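Local coordinates for Ras-associated and pleckstrin homology domains-containing protein 1 (PDB 4GN1) that mediates localized membrane signals, is implicated in regulating lamellipodial dynamics, and targets EVL and VASP to the leading edge, seen here as its Ras-associating and PH domains, at residues L45-S54 and N81-Y92. Residues are numbered along the deposited sequence; the frame is centred on the assembly and turned at random.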
loop_
_atom_site.group_PDB
_atom_site.type_symbol
_atom_site.label_atom_id
_atom_site.label_comp_id
_atom_site.label_asym_id
_atom_site.label_seq_id
_atom_site.Cartn_x
_atom_site.Cartn_y
_atom_site.Cartn_z
ATOM N N LEU A 45 -14.935 -4.570 -7.790
ATOM C CA LEU A 45 -13.922 -3.574 -7.570
ATOM C C LEU A 45 -12.793 -4.135 -6.683
ATOM O O LEU A 45 -11.707 -3.552 -6.661
ATOM C CB LEU A 45 -14.565 -2.344 -6.906
ATOM C CG LEU A 45 -14.824 -2.342 -5.386
ATOM C CD1 LEU A 45 -15.214 -0.946 -4.944
ATOM C CD2 LEU A 45 -15.875 -3.341 -4.933
ATOM N N ASP A 46 -13.063 -5.245 -5.972
ATOM C CA ASP A 46 -12.103 -5.886 -5.053
ATOM C C ASP A 46 -11.070 -6.850 -5.664
ATOM O O ASP A 46 -10.105 -7.244 -4.979
ATOM C CB ASP A 46 -12.833 -6.601 -3.922
ATOM C CG ASP A 46 -13.460 -5.634 -2.932
ATOM O OD1 ASP A 46 -12.816 -4.614 -2.570
ATOM O OD2 ASP A 46 -14.600 -5.894 -2.511
ATOM N N TRP A 47 -11.277 -7.241 -6.923
ATOM C CA TRP A 47 -10.253 -7.991 -7.650
ATOM C C TRP A 47 -9.022 -7.157 -7.780
ATOM O O TRP A 47 -9.085 -5.991 -8.155
ATOM C CB TRP A 47 -10.753 -8.494 -9.005
ATOM C CG TRP A 47 -11.765 -9.594 -8.806
ATOM C CD1 TRP A 47 -13.146 -9.497 -8.895
ATOM C CD2 TRP A 47 -11.511 -10.982 -8.397
ATOM N NE1 TRP A 47 -13.747 -10.702 -8.600
ATOM C CE2 TRP A 47 -12.827 -11.631 -8.300
ATOM C CE3 TRP A 47 -10.370 -11.729 -8.136
ATOM C CZ2 TRP A 47 -12.969 -12.963 -7.947
ATOM C CZ3 TRP A 47 -10.523 -13.078 -7.786
ATOM C CH2 TRP A 47 -11.793 -13.680 -7.695
ATOM N N SER A 48 -7.887 -7.745 -7.439
ATOM C CA SER A 48 -6.663 -6.999 -7.303
ATOM C C SER A 48 -5.503 -7.723 -7.954
ATOM O O SER A 48 -5.511 -8.941 -8.112
ATOM C CB SER A 48 -6.357 -6.796 -5.817
ATOM O OG SER A 48 -7.395 -6.057 -5.169
ATOM N N LEU A 49 -4.497 -6.959 -8.322
ATOM C CA LEU A 49 -3.266 -7.534 -8.783
ATOM C C LEU A 49 -2.242 -7.178 -7.731
ATOM O O LEU A 49 -2.074 -5.999 -7.342
ATOM C CB LEU A 49 -2.872 -6.991 -10.150
ATOM C CG LEU A 49 -1.848 -7.814 -10.934
ATOM C CD1 LEU A 49 -2.356 -9.196 -11.373
ATOM C CD2 LEU A 49 -1.395 -7.013 -12.144
ATOM N N VAL A 50 -1.579 -8.219 -7.257
ATOM C CA VAL A 50 -0.674 -8.124 -6.140
ATOM C C VAL A 50 0.697 -8.588 -6.626
ATOM O O VAL A 50 0.789 -9.599 -7.341
ATOM C CB VAL A 50 -1.181 -9.060 -5.022
ATOM C CG1 VAL A 50 -0.230 -9.073 -3.837
ATOM C CG2 VAL A 50 -2.606 -8.693 -4.606
ATOM N N GLU A 51 1.757 -7.858 -6.260
ATOM C CA GLU A 51 3.130 -8.340 -6.523
ATOM C C GLU A 51 3.799 -8.738 -5.222
ATOM O O GLU A 51 3.571 -8.088 -4.193
ATOM C CB GLU A 51 3.987 -7.317 -7.310
ATOM C CG GLU A 51 4.436 -6.069 -6.553
ATOM C CD GLU A 51 5.267 -5.106 -7.393
ATOM O OE1 GLU A 51 5.285 -3.908 -7.077
ATOM O OE2 GLU A 51 5.897 -5.515 -8.381
ATOM N N THR A 52 4.570 -9.824 -5.246
ATOM C CA THR A 52 5.447 -10.105 -4.130
ATOM C C THR A 52 6.850 -9.649 -4.518
ATOM O O THR A 52 7.220 -9.730 -5.700
ATOM C CB THR A 52 5.490 -11.605 -3.719
ATOM O OG1 THR A 52 6.131 -12.380 -4.750
ATOM C CG2 THR A 52 4.089 -12.160 -3.373
ATOM N N VAL A 53 7.603 -9.125 -3.547
ATOM C CA VAL A 53 9.037 -8.916 -3.724
ATOM C C VAL A 53 9.708 -10.044 -2.974
ATOM O O VAL A 53 9.715 -10.090 -1.744
ATOM C CB VAL A 53 9.517 -7.529 -3.268
ATOM C CG1 VAL A 53 11.009 -7.395 -3.508
ATOM C CG2 VAL A 53 8.787 -6.439 -4.049
ATOM N N SER A 54 10.226 -10.990 -3.751
ATOM C CA SER A 54 10.595 -12.301 -3.250
ATOM C C SER A 54 11.811 -12.302 -2.322
ATOM O O SER A 54 11.820 -13.020 -1.332
ATOM C CB SER A 54 10.835 -13.242 -4.422
ATOM O OG SER A 54 10.781 -14.572 -3.965
ATOM N N ASN A 81 9.975 -12.706 -8.076
ATOM C CA ASN A 81 8.739 -11.997 -7.779
ATOM C C ASN A 81 7.541 -12.665 -8.470
ATOM O O ASN A 81 7.665 -13.186 -9.576
ATOM C CB ASN A 81 8.851 -10.542 -8.254
ATOM C CG ASN A 81 9.839 -9.728 -7.436
ATOM O OD1 ASN A 81 10.355 -10.188 -6.408
ATOM N ND2 ASN A 81 10.092 -8.505 -7.889
ATOM N N LYS A 82 6.387 -12.629 -7.820
ATOM C CA LYS A 82 5.173 -13.186 -8.401
ATOM C C LYS A 82 4.098 -12.118 -8.571
ATOM O O LYS A 82 4.049 -11.120 -7.830
ATOM C CB LYS A 82 4.618 -14.298 -7.513
ATOM C CG LYS A 82 5.548 -15.471 -7.310
ATOM C CD LYS A 82 4.847 -16.537 -6.480
ATOM C CE LYS A 82 5.667 -17.825 -6.387
ATOM N NZ LYS A 82 5.040 -18.786 -5.420
ATOM N N LEU A 83 3.242 -12.336 -9.554
ATOM C CA LEU A 83 2.041 -11.567 -9.707
ATOM C C LEU A 83 0.926 -12.456 -9.211
ATOM O O LEU A 83 0.932 -13.671 -9.462
ATOM C CB LEU A 83 1.831 -11.208 -11.166
ATOM C CG LEU A 83 2.121 -9.781 -11.659
ATOM C CD1 LEU A 83 3.155 -9.026 -10.837
ATOM C CD2 LEU A 83 2.475 -9.751 -13.134
ATOM N N ILE A 84 -0.016 -11.861 -8.485
ATOM C CA ILE A 84 -1.120 -12.610 -7.939
ATOM C C ILE A 84 -2.446 -11.889 -8.168
ATOM O O ILE A 84 -2.618 -10.721 -7.794
ATOM C CB ILE A 84 -0.942 -12.902 -6.429
ATOM C CG1 ILE A 84 0.479 -13.378 -6.128
ATOM C CG2 ILE A 84 -1.957 -13.944 -5.974
ATOM C CD1 ILE A 84 0.720 -13.828 -4.696
ATOM N N PHE A 85 -3.389 -12.627 -8.748
ATOM C CA PHE A 85 -4.722 -12.140 -9.009
ATOM C C PHE A 85 -5.655 -12.725 -7.968
ATOM O O PHE A 85 -5.909 -13.914 -7.978
ATOM C CB PHE A 85 -5.134 -12.562 -10.410
ATOM C CG PHE A 85 -6.557 -12.267 -10.741
ATOM C CD1 PHE A 85 -6.991 -10.957 -10.900
ATOM C CD2 PHE A 85 -7.451 -13.289 -10.913
ATOM C CE1 PHE A 85 -8.308 -10.683 -11.225
ATOM C CE2 PHE A 85 -8.770 -13.027 -11.239
ATOM C CZ PHE A 85 -9.200 -11.728 -11.398
ATOM N N MET A 86 -6.126 -11.884 -7.053
ATOM C CA MET A 86 -7.013 -12.286 -5.941
ATOM C C MET A 86 -7.852 -11.102 -5.466
ATOM O O MET A 86 -7.498 -9.958 -5.686
ATOM C CB MET A 86 -6.207 -12.815 -4.745
ATOM C CG MET A 86 -5.128 -11.858 -4.244
ATOM S SD MET A 86 -4.019 -12.578 -2.999
ATOM C CE MET A 86 -5.233 -13.400 -1.950
ATOM N N GLU A 87 -8.963 -11.389 -4.813
ATOM C CA GLU A 87 -9.761 -10.367 -4.184
ATOM C C GLU A 87 -9.027 -9.856 -2.970
ATOM O O GLU A 87 -8.604 -10.638 -2.114
ATOM C CB GLU A 87 -11.065 -10.974 -3.709
ATOM C CG GLU A 87 -12.181 -10.930 -4.718
ATOM C CD GLU A 87 -13.224 -11.955 -4.375
ATOM O OE1 GLU A 87 -14.386 -11.563 -4.194
ATOM O OE2 GLU A 87 -12.855 -13.157 -4.257
ATOM N N ARG A 88 -8.854 -8.548 -2.890
ATOM C CA ARG A 88 -8.304 -7.957 -1.668
ATOM C C ARG A 88 -9.256 -6.880 -1.156
ATOM O O ARG A 88 -9.502 -5.884 -1.835
ATOM C CB ARG A 88 -6.895 -7.407 -1.921
ATOM C CG ARG A 88 -5.863 -8.474 -2.321
ATOM C CD ARG A 88 -5.528 -9.441 -1.194
ATOM N NE ARG A 88 -4.868 -8.735 -0.098
ATOM C CZ ARG A 88 -3.567 -8.774 0.168
ATOM N NH1 ARG A 88 -2.756 -9.536 -0.550
ATOM N NH2 ARG A 88 -3.093 -8.079 1.193
ATOM N N ILE A 89 -9.828 -7.075 0.024
ATOM C CA ILE A 89 -10.722 -6.018 0.562
ATOM C C ILE A 89 -9.948 -4.765 0.940
ATOM O O ILE A 89 -10.468 -3.665 0.790
ATOM C CB ILE A 89 -11.657 -6.494 1.706
ATOM C CG1 ILE A 89 -10.877 -6.844 2.981
ATOM C CG2 ILE A 89 -12.538 -7.643 1.201
ATOM C CD1 ILE A 89 -11.736 -7.344 4.130
ATOM N N GLU A 90 -8.695 -4.937 1.364
ATOM C CA GLU A 90 -7.835 -3.809 1.694
ATOM C C GLU A 90 -7.818 -2.710 0.622
ATOM O O GLU A 90 -7.612 -1.544 0.961
ATOM C CB GLU A 90 -6.380 -4.239 1.927
ATOM C CG GLU A 90 -6.118 -5.137 3.110
ATOM C CD GLU A 90 -5.769 -6.559 2.706
ATOM O OE1 GLU A 90 -5.130 -7.251 3.520
ATOM O OE2 GLU A 90 -6.119 -6.992 1.592
ATOM N N LYS A 91 -8.008 -3.061 -0.658
ATOM C CA LYS A 91 -7.777 -2.071 -1.737
ATOM C C LYS A 91 -8.723 -0.873 -1.662
ATOM O O LYS A 91 -8.287 0.267 -1.750
ATOM C CB LYS A 91 -7.789 -2.701 -3.156
ATOM C CG LYS A 91 -7.479 -1.679 -4.260
ATOM C CD LYS A 91 -7.294 -2.276 -5.664
ATOM C CE LYS A 91 -8.593 -2.855 -6.260
ATOM N NZ LYS A 91 -8.414 -3.365 -7.647
ATOM N N TYR A 92 -10.013 -1.132 -1.517
ATOM C CA TYR A 92 -10.961 -0.028 -1.427
ATOM C C TYR A 92 -11.691 0.085 -0.089
ATOM O O TYR A 92 -12.731 0.743 -0.003
ATOM C CB TYR A 92 -11.941 -0.044 -2.607
ATOM C CG TYR A 92 -11.236 0.260 -3.906
ATOM C CD1 TYR A 92 -10.469 1.436 -4.055
ATOM C CD2 TYR A 92 -11.300 -0.626 -4.977
ATOM C CE1 TYR A 92 -9.805 1.711 -5.235
ATOM C CE2 TYR A 92 -10.646 -0.355 -6.158
ATOM C CZ TYR A 92 -9.903 0.811 -6.282
ATOM O OH TYR A 92 -9.243 1.050 -7.454
#
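Val50 and Ile84 form the central hydrogen-bonded pair of an antiparallel ladder between strands 47-53 and 83-87, each giving its N-H to the other's carbonyl. Ser48 and Met86, two residues along each strand, repeat the pattern, and Thr52 N continues it to Lys82 O. Side chains finish the ladder at one end: Lys82 N reaches Thr52 OG1 at 3.1 Å, and Asn81 OD1 takes the N-H of Ser54 at 2.8 Å in a nearly straight bond (168°).

At the other end the polar contacts gather round two carbonyls. Asp46 O accepts Arg88 N at 2.8 Å and also Ser48 OG, which comes from above the carbonyl plane. Lys91, its CG anti to the backbone N (chi1 -177°) and its chain bent farther out, carries NZ to 2.8 Å from Trp47 O; the same ammonium pairs with Asp64. Nearby, Leu45 O meets the edge of the Tyr92 ring in its plane, 3.4 Å from CD2.

The aromatic contact is layered. Glu87 CG sits over the centre of the Trp47 six-membered ring, 3.6 Å from its centroid, and the carboxylate stacks almost parallel to the indole. Phe85 lies on the opposite side of the indole from Glu87, nearly parallel (16°) but displaced, with Trp47 CE3 toward the rim of its face, 3.5 Å from Phe85 CZ. On the side of the sheet that carries Ser48, Val50 and Ile84, Val50 CG2 packs against Met86 CG and Arg88 CG.

The pair belongs to the ubiquitin-like Ras-associating domain. Helix 28-39 covers the face of Trp47, Leu49 and Phe85, while Ile61 of strand 58-61 meets Ser48 and Val50. Near Leu45 and Tyr92, the C-terminal helix 242-251 packs against this end of the domain.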